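Local coordinates for siderophore-interacting protein (Aeromonas hydrophila, PDB 6K2L) that binds FAD and probably reduces ferric siderophores so that their iron is released inside the cell, at residues N8-I18 and V115-P126; Q19-R27 and P171-L179. The protein carries 1 engineered substitution. All blocks are in the same frame, centred on the assembly; numbering follows the deposited sequence.

Contact 1 of 2, residues N8-I18 and V115-P126; sequences NRPRLLTVKHI and VKPGDLLAISGP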
loop_
_atom_site.group_PDB
_atom_site.type_symbol
_atom_site.label_atom_id
_atom_site.label_comp_id
_atom_site.label_asym_id
_atom_site.label_seq_id
_atom_site.Cartn_x
_atom_site.Cartn_y
_atom_site.Cartn_z
ATOM N N ASN A 8 -4.937 -18.800 0.603
ATOM C CA ASN A 8 -6.051 -18.070 0.006
ATOM C C ASN A 8 -7.403 -18.640 0.426
ATOM O O ASN A 8 -8.429 -18.305 -0.178
ATOM C CB ASN A 8 -5.920 -18.050 -1.519
ATOM C CG ASN A 8 -5.066 -16.891 -2.010
ATOM O OD1 ASN A 8 -3.835 -16.945 -1.929
ATOM N ND2 ASN A 8 -5.713 -15.830 -2.519
ATOM N N ARG A 9 -7.426 -19.491 1.455
ATOM C CA ARG A 9 -8.677 -20.008 1.990
ATOM C C ARG A 9 -9.622 -18.863 2.381
ATOM O O ARG A 9 -9.188 -17.757 2.733
ATOM C CB ARG A 9 -8.403 -20.890 3.212
ATOM C CG ARG A 9 -8.004 -20.098 4.449
ATOM C CD ARG A 9 -7.331 -20.930 5.514
ATOM N NE ARG A 9 -6.931 -20.122 6.670
ATOM C CZ ARG A 9 -5.761 -19.495 6.790
ATOM N NH1 ARG A 9 -4.869 -19.563 5.817
ATOM N NH2 ARG A 9 -5.487 -18.781 7.882
ATOM N N PRO A 10 -10.926 -19.104 2.326
ATOM C CA PRO A 10 -11.860 -18.119 2.874
ATOM C C PRO A 10 -11.665 -18.022 4.377
ATOM O O PRO A 10 -11.430 -19.024 5.054
ATOM C CB PRO A 10 -13.245 -18.677 2.507
ATOM C CG PRO A 10 -13.024 -20.120 2.210
ATOM C CD PRO A 10 -11.610 -20.268 1.734
ATOM N N ARG A 11 -11.736 -16.797 4.894
ATOM C CA ARG A 11 -11.594 -16.558 6.323
ATOM C C ARG A 11 -12.833 -15.869 6.872
ATOM O O ARG A 11 -13.421 -15.005 6.212
ATOM C CB ARG A 11 -10.369 -15.706 6.630
ATOM C CG ARG A 11 -9.083 -16.329 6.219
ATOM C CD ARG A 11 -8.158 -15.239 5.859
ATOM N NE ARG A 11 -6.746 -15.599 5.984
ATOM C CZ ARG A 11 -6.003 -16.004 4.964
ATOM N NH1 ARG A 11 -6.561 -16.122 3.755
ATOM N NH2 ARG A 11 -4.710 -16.271 5.151
ATOM N N LEU A 12 -13.221 -16.263 8.076
ATOM C CA LEU A 12 -14.326 -15.631 8.777
ATOM C C LEU A 12 -13.743 -14.587 9.708
ATOM O O LEU A 12 -12.957 -14.926 10.596
ATOM C CB LEU A 12 -15.147 -16.655 9.558
ATOM C CG LEU A 12 -16.551 -16.181 9.956
ATOM C CD1 LEU A 12 -17.470 -16.031 8.726
ATOM C CD2 LEU A 12 -17.170 -17.130 10.998
ATOM N N LEU A 13 -14.084 -13.321 9.482
ATOM C CA LEU A 13 -13.580 -12.229 10.298
ATOM C C LEU A 13 -14.704 -11.675 11.153
ATOM O O LEU A 13 -15.892 -11.878 10.867
ATOM C CB LEU A 13 -12.975 -11.110 9.440
ATOM C CG LEU A 13 -12.181 -11.572 8.212
ATOM C CD1 LEU A 13 -11.834 -10.417 7.285
ATOM C CD2 LEU A 13 -10.947 -12.270 8.667
ATOM N N THR A 14 -14.304 -10.959 12.200
ATOM C CA THR A 14 -15.223 -10.314 13.120
ATOM C C THR A 14 -15.076 -8.801 12.989
ATOM O O THR A 14 -13.973 -8.284 12.771
ATOM C CB THR A 14 -14.938 -10.780 14.559
ATOM O OG1 THR A 14 -15.139 -12.199 14.658
ATOM C CG2 THR A 14 -15.830 -10.071 15.582
ATOM N N VAL A 15 -16.188 -8.085 13.113
ATOM C CA VAL A 15 -16.111 -6.631 13.072
ATOM C C VAL A 15 -15.491 -6.137 14.381
ATOM O O VAL A 15 -15.963 -6.455 15.474
ATOM C CB VAL A 15 -17.499 -6.013 12.839
ATOM C CG1 VAL A 15 -17.414 -4.484 12.921
ATOM C CG2 VAL A 15 -18.086 -6.482 11.514
ATOM N N LYS A 16 -14.415 -5.376 14.279
ATOM C CA LYS A 16 -13.776 -4.741 15.417
ATOM C C LYS A 16 -14.415 -3.393 15.720
ATOM O O LYS A 16 -14.819 -3.142 16.857
ATOM C CB LYS A 16 -12.278 -4.571 15.137
ATOM C CG LYS A 16 -11.411 -4.364 16.347
ATOM C CD LYS A 16 -9.970 -4.647 16.002
ATOM C CE LYS A 16 -9.097 -3.441 16.253
ATOM N NZ LYS A 16 -8.422 -3.503 17.581
ATOM N N HIS A 17 -14.523 -2.524 14.714
ATOM C CA HIS A 17 -15.153 -1.224 14.890
ATOM C C HIS A 17 -15.586 -0.663 13.545
ATOM O O HIS A 17 -15.106 -1.072 12.487
ATOM C CB HIS A 17 -14.229 -0.223 15.576
ATOM C CG HIS A 17 -12.898 -0.071 14.907
ATOM N ND1 HIS A 17 -12.717 0.700 13.776
ATOM C CD2 HIS A 17 -11.682 -0.589 15.213
ATOM C CE1 HIS A 17 -11.443 0.663 13.425
ATOM N NE2 HIS A 17 -10.795 -0.117 14.275
ATOM N N ILE A 18 -16.482 0.310 13.622
ATOM C CA ILE A 18 -17.192 0.885 12.497
ATOM C C ILE A 18 -16.998 2.388 12.567
ATOM O O ILE A 18 -16.808 2.953 13.645
ATOM C CB ILE A 18 -18.690 0.514 12.545
ATOM C CG1 ILE A 18 -18.852 -0.995 12.658
ATOM C CG2 ILE A 18 -19.423 1.008 11.339
ATOM C CD1 ILE A 18 -19.529 -1.423 13.922
ATOM N N VAL A 115 -24.628 -3.244 10.817
ATOM C CA VAL A 115 -23.359 -3.738 11.335
ATOM C C VAL A 115 -23.156 -3.292 12.774
ATOM O O VAL A 115 -23.418 -2.142 13.140
ATOM C CB VAL A 115 -22.196 -3.296 10.423
ATOM C CG1 VAL A 115 -21.920 -1.783 10.524
ATOM C CG2 VAL A 115 -20.937 -4.090 10.761
ATOM N N LYS A 116 -22.706 -4.223 13.600
ATOM C CA LYS A 116 -22.316 -3.999 14.982
ATOM C C LYS A 116 -20.933 -4.588 15.171
ATOM O O LYS A 116 -20.540 -5.509 14.448
ATOM C CB LYS A 116 -23.292 -4.676 15.954
ATOM C CG LYS A 116 -24.051 -3.727 16.838
ATOM C CD LYS A 116 -24.936 -2.783 16.024
ATOM C CE LYS A 116 -26.156 -2.328 16.857
ATOM N NZ LYS A 116 -26.748 -0.998 16.427
ATOM N N PRO A 117 -20.165 -4.092 16.125
ATOM C CA PRO A 117 -18.958 -4.827 16.508
ATOM C C PRO A 117 -19.363 -6.220 16.963
ATOM O O PRO A 117 -20.381 -6.397 17.634
ATOM C CB PRO A 117 -18.365 -3.986 17.645
ATOM C CG PRO A 117 -18.978 -2.600 17.443
ATOM C CD PRO A 117 -20.363 -2.876 16.922
ATOM N N GLY A 118 -18.604 -7.226 16.534
ATOM C CA GLY A 118 -18.950 -8.605 16.814
ATOM C C GLY A 118 -19.681 -9.334 15.699
ATOM O O GLY A 118 -19.798 -10.566 15.765
ATOM N N ASP A 119 -20.168 -8.620 14.683
ATOM C CA ASP A 119 -20.718 -9.260 13.496
ATOM C C ASP A 119 -19.635 -10.012 12.726
ATOM O O ASP A 119 -18.460 -9.634 12.725
ATOM C CB ASP A 119 -21.348 -8.219 12.564
ATOM C CG ASP A 119 -22.734 -7.805 12.994
ATOM O OD1 ASP A 119 -23.340 -8.507 13.839
ATOM O OD2 ASP A 119 -23.212 -6.757 12.488
ATOM N N LEU A 120 -20.054 -11.059 12.035
ATOM C CA LEU A 120 -19.185 -11.894 11.226
ATOM C C LEU A 120 -19.295 -11.534 9.757
ATOM O O LEU A 120 -20.359 -11.133 9.280
ATOM C CB LEU A 120 -19.564 -13.358 11.382
ATOM C CG LEU A 120 -19.426 -13.950 12.764
ATOM C CD1 LEU A 120 -19.899 -15.417 12.685
ATOM C CD2 LEU A 120 -17.974 -13.828 13.186
ATOM N N LEU A 121 -18.187 -11.734 9.035
ATOM C CA LEU A 121 -18.160 -11.630 7.574
ATOM C C LEU A 121 -17.111 -12.583 7.010
ATOM O O LEU A 121 -15.942 -12.525 7.405
ATOM C CB LEU A 121 -17.847 -10.206 7.099
ATOM C CG LEU A 121 -18.178 -9.938 5.630
ATOM C CD1 LEU A 121 -19.669 -9.671 5.513
ATOM C CD2 LEU A 121 -17.378 -8.743 5.106
ATOM N N ALA A 122 -17.525 -13.458 6.097
ATOM C CA ALA A 122 -16.576 -14.305 5.399
ATOM C C ALA A 122 -16.012 -13.540 4.211
ATOM O O ALA A 122 -16.733 -12.791 3.534
ATOM C CB ALA A 122 -17.236 -15.600 4.939
ATOM N N ILE A 123 -14.710 -13.693 3.978
ATOM C CA ILE A 123 -14.085 -13.072 2.815
ATOM C C ILE A 123 -13.120 -14.043 2.152
ATOM O O ILE A 123 -12.483 -14.881 2.805
ATOM C CB ILE A 123 -13.351 -11.750 3.144
ATOM C CG1 ILE A 123 -12.153 -12.007 4.056
ATOM C CG2 ILE A 123 -14.301 -10.741 3.771
ATOM C CD1 ILE A 123 -10.981 -11.146 3.725
ATOM N N SER A 124 -13.041 -13.912 0.831
ATOM C CA SER A 124 -12.126 -14.631 -0.041
ATOM C C SER A 124 -10.733 -14.020 0.024
ATOM O O SER A 124 -10.463 -13.095 0.795
ATOM C CB SER A 124 -12.620 -14.545 -1.466
ATOM O OG SER A 124 -12.126 -13.323 -2.000
ATOM N N GLY A 125 -9.843 -14.484 -0.844
ATOM C CA GLY A 125 -8.546 -13.874 -1.002
ATOM C C GLY A 125 -8.620 -12.799 -2.062
ATOM O O GLY A 125 -9.670 -12.586 -2.679
ATOM N N PRO A 126 -7.515 -12.093 -2.299
ATOM C CA PRO A 126 -7.548 -10.970 -3.236
ATOM C C PRO A 126 -7.325 -11.394 -4.682
ATOM O O PRO A 126 -6.610 -12.352 -4.985
ATOM C CB PRO A 126 -6.416 -10.062 -2.727
ATOM C CG PRO A 126 -5.557 -10.920 -1.827
ATOM C CD PRO A 126 -6.184 -12.286 -1.707
#
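Arg11 and Ile123 exchange a pair of backbone hydrogen bonds, N to O in each direction at 2.9 Å, and Leu13 and Leu121 repeat the pattern two residues further on. With Leu12 opposite Ala122 and Thr14 opposite Leu120 as non-hydrogen-bonded pairs, this makes a regular antiparallel junction of strands 11-20 and 120-123. At its far end Val15 takes both remaining bonds: its N gives to Asp119 O at 2.8 Å, and its O receives Gly118 N. Gly118 belongs to a type II turn, Lys116 to Asp119, where its backbone angles (phi 98°) would drive a CB against the carbonyl O of Pro117. The turn is braced by Lys116 N, which meets Asp119 OD2 from above the carboxylate plane at 2.8 Å.

Leu13 reaches across at about a right angle to Ile123, CD1 to CG1 at 3.6 Å, on the face shared with Arg11 and Leu121. The other face carries Leu12, whose CG stands opposite the backbone N (chi1 -162°); its two methyls divide the work, CD1 resting on Ala122 and CD2 meeting Leu120 CD1 at 3.6 Å. Near the turn, Ile18 and Val115 point at each other tip to tip, CG1 to CG1 at 3.8 Å, while Ile18 CD1 presses against Pro117 CD at 3.4 Å.

The junction closes the six-stranded antiparallel barrel of the FAD-binding domain, joining its first and last strands. Strand 25-31 continues the sheet beyond 11-20, and strand 46-51 beyond 120-123; Phe111 of helix 107-114 packs on both Val15 and Leu121.

Contact 2 of 2, residues Q19-R27 and P171-L179; sequences QDVSPHLRR and PYQEDVQDL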
loop_
_atom_site.group_PDB
_atom_site.type_symbol
_atom_site.label_atom_id
_atom_site.label_comp_id
_atom_site.label_asym_id
_atom_site.label_seq_id
_atom_site.Cartn_x
_atom_site.Cartn_y
_atom_site.Cartn_z
ATOM N N GLN A 19 -17.049 3.039 11.415
ATOM C CA GLN A 19 -16.736 4.456 11.357
ATOM C C GLN A 19 -17.376 5.044 10.106
ATOM O O GLN A 19 -17.309 4.449 9.031
ATOM C CB GLN A 19 -15.218 4.662 11.351
ATOM C CG GLN A 19 -14.802 6.000 10.810
ATOM C CD GLN A 19 -13.324 6.263 10.996
ATOM O OE1 GLN A 19 -12.491 5.379 10.752
ATOM N NE2 GLN A 19 -12.986 7.483 11.433
ATOM N N ASP A 20 -17.998 6.197 10.236
ATOM C CA ASP A 20 -18.603 6.843 9.074
ATOM C C ASP A 20 -17.672 7.964 8.619
ATOM O O ASP A 20 -17.647 9.043 9.209
ATOM C CB ASP A 20 -20.001 7.343 9.411
ATOM C CG ASP A 20 -21.060 6.243 9.283
ATOM O OD1 ASP A 20 -20.681 5.063 9.077
ATOM O OD2 ASP A 20 -22.273 6.563 9.395
ATOM N N VAL A 21 -16.885 7.694 7.566
ATOM C CA VAL A 21 -15.956 8.709 7.071
ATOM C C VAL A 21 -16.727 9.813 6.380
ATOM O O VAL A 21 -16.259 10.949 6.275
ATOM C CB VAL A 21 -14.896 8.103 6.135
ATOM C CG1 VAL A 21 -14.331 6.824 6.718
ATOM C CG2 VAL A 21 -15.504 7.863 4.806
ATOM N N SER A 22 -17.924 9.508 5.929
ATOM C CA SER A 22 -18.872 10.465 5.398
ATOM C C SER A 22 -20.223 9.827 5.653
ATOM O O SER A 22 -20.285 8.658 6.047
ATOM C CB SER A 22 -18.602 10.744 3.909
ATOM O OG SER A 22 -19.232 9.794 3.058
ATOM N N PRO A 23 -21.320 10.575 5.501
ATOM C CA PRO A 23 -22.638 9.999 5.839
ATOM C C PRO A 23 -23.026 8.755 5.042
ATOM O O PRO A 23 -23.796 7.929 5.544
ATOM C CB PRO A 23 -23.596 11.163 5.562
ATOM C CG PRO A 23 -22.775 12.362 5.834
ATOM C CD PRO A 23 -21.400 12.034 5.327
ATOM N N HIS A 24 -22.536 8.595 3.809
ATOM C CA HIS A 24 -22.871 7.431 2.995
ATOM C C HIS A 24 -21.649 6.594 2.630
ATOM O O HIS A 24 -21.634 5.929 1.596
ATOM C CB HIS A 24 -23.615 7.843 1.735
ATOM C CG HIS A 24 -24.943 8.452 2.008
ATOM N ND1 HIS A 24 -25.086 9.762 2.418
ATOM C CD2 HIS A 24 -26.193 7.930 1.963
ATOM C CE1 HIS A 24 -26.368 10.028 2.595
ATOM N NE2 HIS A 24 -27.062 8.933 2.328
ATOM N N LEU A 25 -20.623 6.614 3.467
ATOM C CA LEU A 25 -19.452 5.774 3.268
ATOM C C LEU A 25 -19.018 5.272 4.637
ATOM O O LEU A 25 -18.572 6.049 5.484
ATOM C CB LEU A 25 -18.332 6.536 2.555
ATOM C CG LEU A 25 -17.280 5.570 1.973
ATOM C CD1 LEU A 25 -17.874 4.731 0.825
ATOM C CD2 LEU A 25 -15.981 6.267 1.563
ATOM N N ARG A 26 -19.162 3.980 4.863
ATOM C CA ARG A 26 -18.992 3.404 6.192
ATOM C C ARG A 26 -17.798 2.459 6.178
ATOM O O ARG A 26 -17.809 1.460 5.458
ATOM C CB ARG A 26 -20.270 2.683 6.623
ATOM C CG ARG A 26 -20.187 2.094 8.011
ATOM C CD ARG A 26 -21.542 1.608 8.484
ATOM N NE ARG A 26 -22.287 2.731 9.052
ATOM C CZ ARG A 26 -23.609 2.818 9.090
ATOM N NH1 ARG A 26 -24.356 1.828 8.615
ATOM N NH2 ARG A 26 -24.181 3.890 9.612
ATOM N N ARG A 27 -16.769 2.788 6.950
ATOM C CA ARG A 27 -15.537 2.003 7.023
ATOM C C ARG A 27 -15.687 0.970 8.131
ATOM O O ARG A 27 -15.715 1.321 9.322
ATOM C CB ARG A 27 -14.327 2.895 7.300
ATOM C CG ARG A 27 -13.029 2.128 7.602
ATOM C CD ARG A 27 -11.772 2.956 7.253
ATOM N NE ARG A 27 -11.973 3.666 5.996
ATOM C CZ ARG A 27 -11.509 4.883 5.716
ATOM N NH1 ARG A 27 -10.777 5.549 6.609
ATOM N NH2 ARG A 27 -11.789 5.426 4.527
ATOM N N PRO A 171 -23.765 11.043 -4.455
ATOM C CA PRO A 171 -25.197 11.384 -4.430
ATOM C C PRO A 171 -25.550 12.630 -3.610
ATOM O O PRO A 171 -26.602 13.239 -3.837
ATOM C CB PRO A 171 -25.831 10.126 -3.819
ATOM C CG PRO A 171 -24.784 9.592 -2.915
ATOM C CD PRO A 171 -23.472 9.866 -3.615
ATOM N N TYR A 172 -24.704 13.013 -2.653
ATOM C CA TYR A 172 -24.972 14.173 -1.815
ATOM C C TYR A 172 -23.697 14.965 -1.547
ATOM O O TYR A 172 -22.593 14.418 -1.508
ATOM C CB TYR A 172 -25.584 13.774 -0.467
ATOM C CG TYR A 172 -26.938 13.106 -0.541
ATOM C CD1 TYR A 172 -28.090 13.849 -0.786
ATOM C CD2 TYR A 172 -27.072 11.734 -0.339
ATOM C CE1 TYR A 172 -29.343 13.242 -0.828
ATOM C CE2 TYR A 172 -28.320 11.116 -0.394
ATOM C CZ TYR A 172 -29.450 11.885 -0.628
ATOM O OH TYR A 172 -30.690 11.300 -0.684
ATOM N N GLN A 173 -23.881 16.262 -1.292
ATOM C CA GLN A 173 -22.769 17.169 -1.020
ATOM C C GLN A 173 -21.979 16.773 0.221
ATOM O O GLN A 173 -20.771 17.016 0.270
ATOM C CB GLN A 173 -23.291 18.617 -0.886
ATOM C CG GLN A 173 -22.270 19.633 -0.374
ATOM C CD GLN A 173 -21.263 20.100 -1.467
ATOM O OE1 GLN A 173 -21.607 20.184 -2.660
ATOM N NE2 GLN A 173 -20.021 20.404 -1.053
ATOM N N GLU A 174 -22.615 16.147 1.214
ATOM C CA GLU A 174 -21.907 15.788 2.444
ATOM C C GLU A 174 -20.954 14.611 2.279
ATOM O O GLU A 174 -20.169 14.340 3.199
ATOM C CB GLU A 174 -22.899 15.464 3.562
ATOM C CG GLU A 174 -23.615 16.678 4.131
ATOM C CD GLU A 174 -24.881 17.050 3.359
ATOM O OE1 GLU A 174 -25.700 17.784 3.952
ATOM O OE2 GLU A 174 -25.067 16.612 2.187
ATOM N N ASP A 175 -21.007 13.897 1.154
ATOM C CA ASP A 175 -20.125 12.761 0.910
ATOM C C ASP A 175 -18.857 13.141 0.157
ATOM O O ASP A 175 -17.969 12.299 -0.001
ATOM C CB ASP A 175 -20.897 11.654 0.200
ATOM C CG ASP A 175 -21.917 10.983 1.141
ATOM O OD1 ASP A 175 -21.471 10.362 2.136
ATOM O OD2 ASP A 175 -23.150 11.112 0.920
ATOM N N VAL A 176 -18.737 14.398 -0.266
ATOM C CA VAL A 176 -17.455 14.953 -0.676
ATOM C C VAL A 176 -16.526 14.951 0.528
ATOM O O VAL A 176 -16.913 15.346 1.634
ATOM C CB VAL A 176 -17.627 16.370 -1.243
ATOM C CG1 VAL A 176 -16.272 17.014 -1.485
ATOM C CG2 VAL A 176 -18.437 16.332 -2.530
ATOM N N GLN A 177 -15.309 14.474 0.332
ATOM C CA GLN A 177 -14.395 14.322 1.442
ATOM C C GLN A 177 -13.003 14.687 0.972
ATOM O O GLN A 177 -12.750 14.849 -0.218
ATOM C CB GLN A 177 -14.432 12.898 2.004
ATOM C CG GLN A 177 -14.876 11.851 1.017
ATOM C CD GLN A 177 -14.789 10.433 1.582
ATOM O OE1 GLN A 177 -13.705 9.955 1.955
ATOM N NE2 GLN A 177 -15.941 9.738 1.620
ATOM N N ASP A 178 -12.096 14.836 1.923
ATOM C CA ASP A 178 -10.719 15.113 1.564
ATOM C C ASP A 178 -10.087 13.832 1.050
ATOM O O ASP A 178 -10.332 12.746 1.578
ATOM C CB ASP A 178 -9.947 15.668 2.760
ATOM C CG ASP A 178 -10.600 16.928 3.336
ATOM O OD1 ASP A 178 -11.253 17.672 2.562
ATOM O OD2 ASP A 178 -10.458 17.184 4.557
ATOM N N LEU A 179 -9.364 13.958 -0.051
ATOM C CA LEU A 179 -8.487 12.904 -0.548
ATOM C C LEU A 179 -7.203 13.653 -0.865
ATOM O O LEU A 179 -7.152 14.364 -1.875
ATOM C CB LEU A 179 -9.036 12.237 -1.796
ATOM C CG LEU A 179 -10.351 11.475 -1.915
ATOM C CD1 LEU A 179 -10.182 10.569 -3.118
ATOM C CD2 LEU A 179 -10.760 10.667 -0.669
#
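The tight hairpin between strands 11-20 and 25-31 of the FAD-binding barrel, a type I turn from Ser22 to Leu25, meets a short 3-10 turn at 173-175 in the NAD-binding-like domain, and its hydrogen bonds to that domain run from Ser22 and His24 to Asp175. A classic beta bulge, in which Val21 and Ser22 both face Leu25, lies at the base of the turn.

The carboxylate of Asp175 holds the turn through both oxygens. OD1 receives two donors: the amide N of His24, which comes to its syn lone pair at 2.7 Å, and the hydroxyl OG of Ser22. The modelled OG to OD1 separation of 2.5 Å is very short and its exact value is doubtful. Ser22 OG sits between its own backbone N and carbonyl carbon (chi1 85°), a rotation that turns the hydroxyl to OD1. OD2 takes His24 ND1 at 2.8 Å, but this bond is weak: the angle at the hydrogen, between ND1 and OD2, is only 121°, and the ring plane stands 73° from the carboxylate. One acidic side chain thus grips backbone and side chains of the turn together.

Packing surrounds this polar centre. The His24 ring lies nearly parallel to that of Tyr172 but slid aside, with centroids 5.0 Å apart, so the two barely overlap. Pro23 places CD 3.4 Å from the carbonyl O of Glu174, and its CG meets Glu174 CB. Within the second domain, Trp189 of strand 185-191 and Leu148 of helix 148-155 touch Gln177. The extended side chain of Gln177 crosses that of Leu25 at about a right angle, bringing NE2 to 3.5 Å from Leu25 CD2.

Overall arrangement
The two contacts lie at different borders of the FAD-binding barrel, their centres about 22 Å apart, and both use strand 11-20. Contact 1 shuts the barrel by pairing that strand with 120-123; contact 2 starts where it gives way to the hairpin into strand 25-31 and joins the barrel to the domain built on the parallel sheet. Along the chain the segments alternate: 8-18, 19-27, 115-126, then 171-179. The contacts also touch directly, Ile18 CG2 lying 3.6 Å from Arg26 CG. One continuous run from residue 8 to 27 therefore takes part in both barrel closure and the interdomain interface, in a protein whose bound FAD lies about 6 Å from the Leu25 side chain.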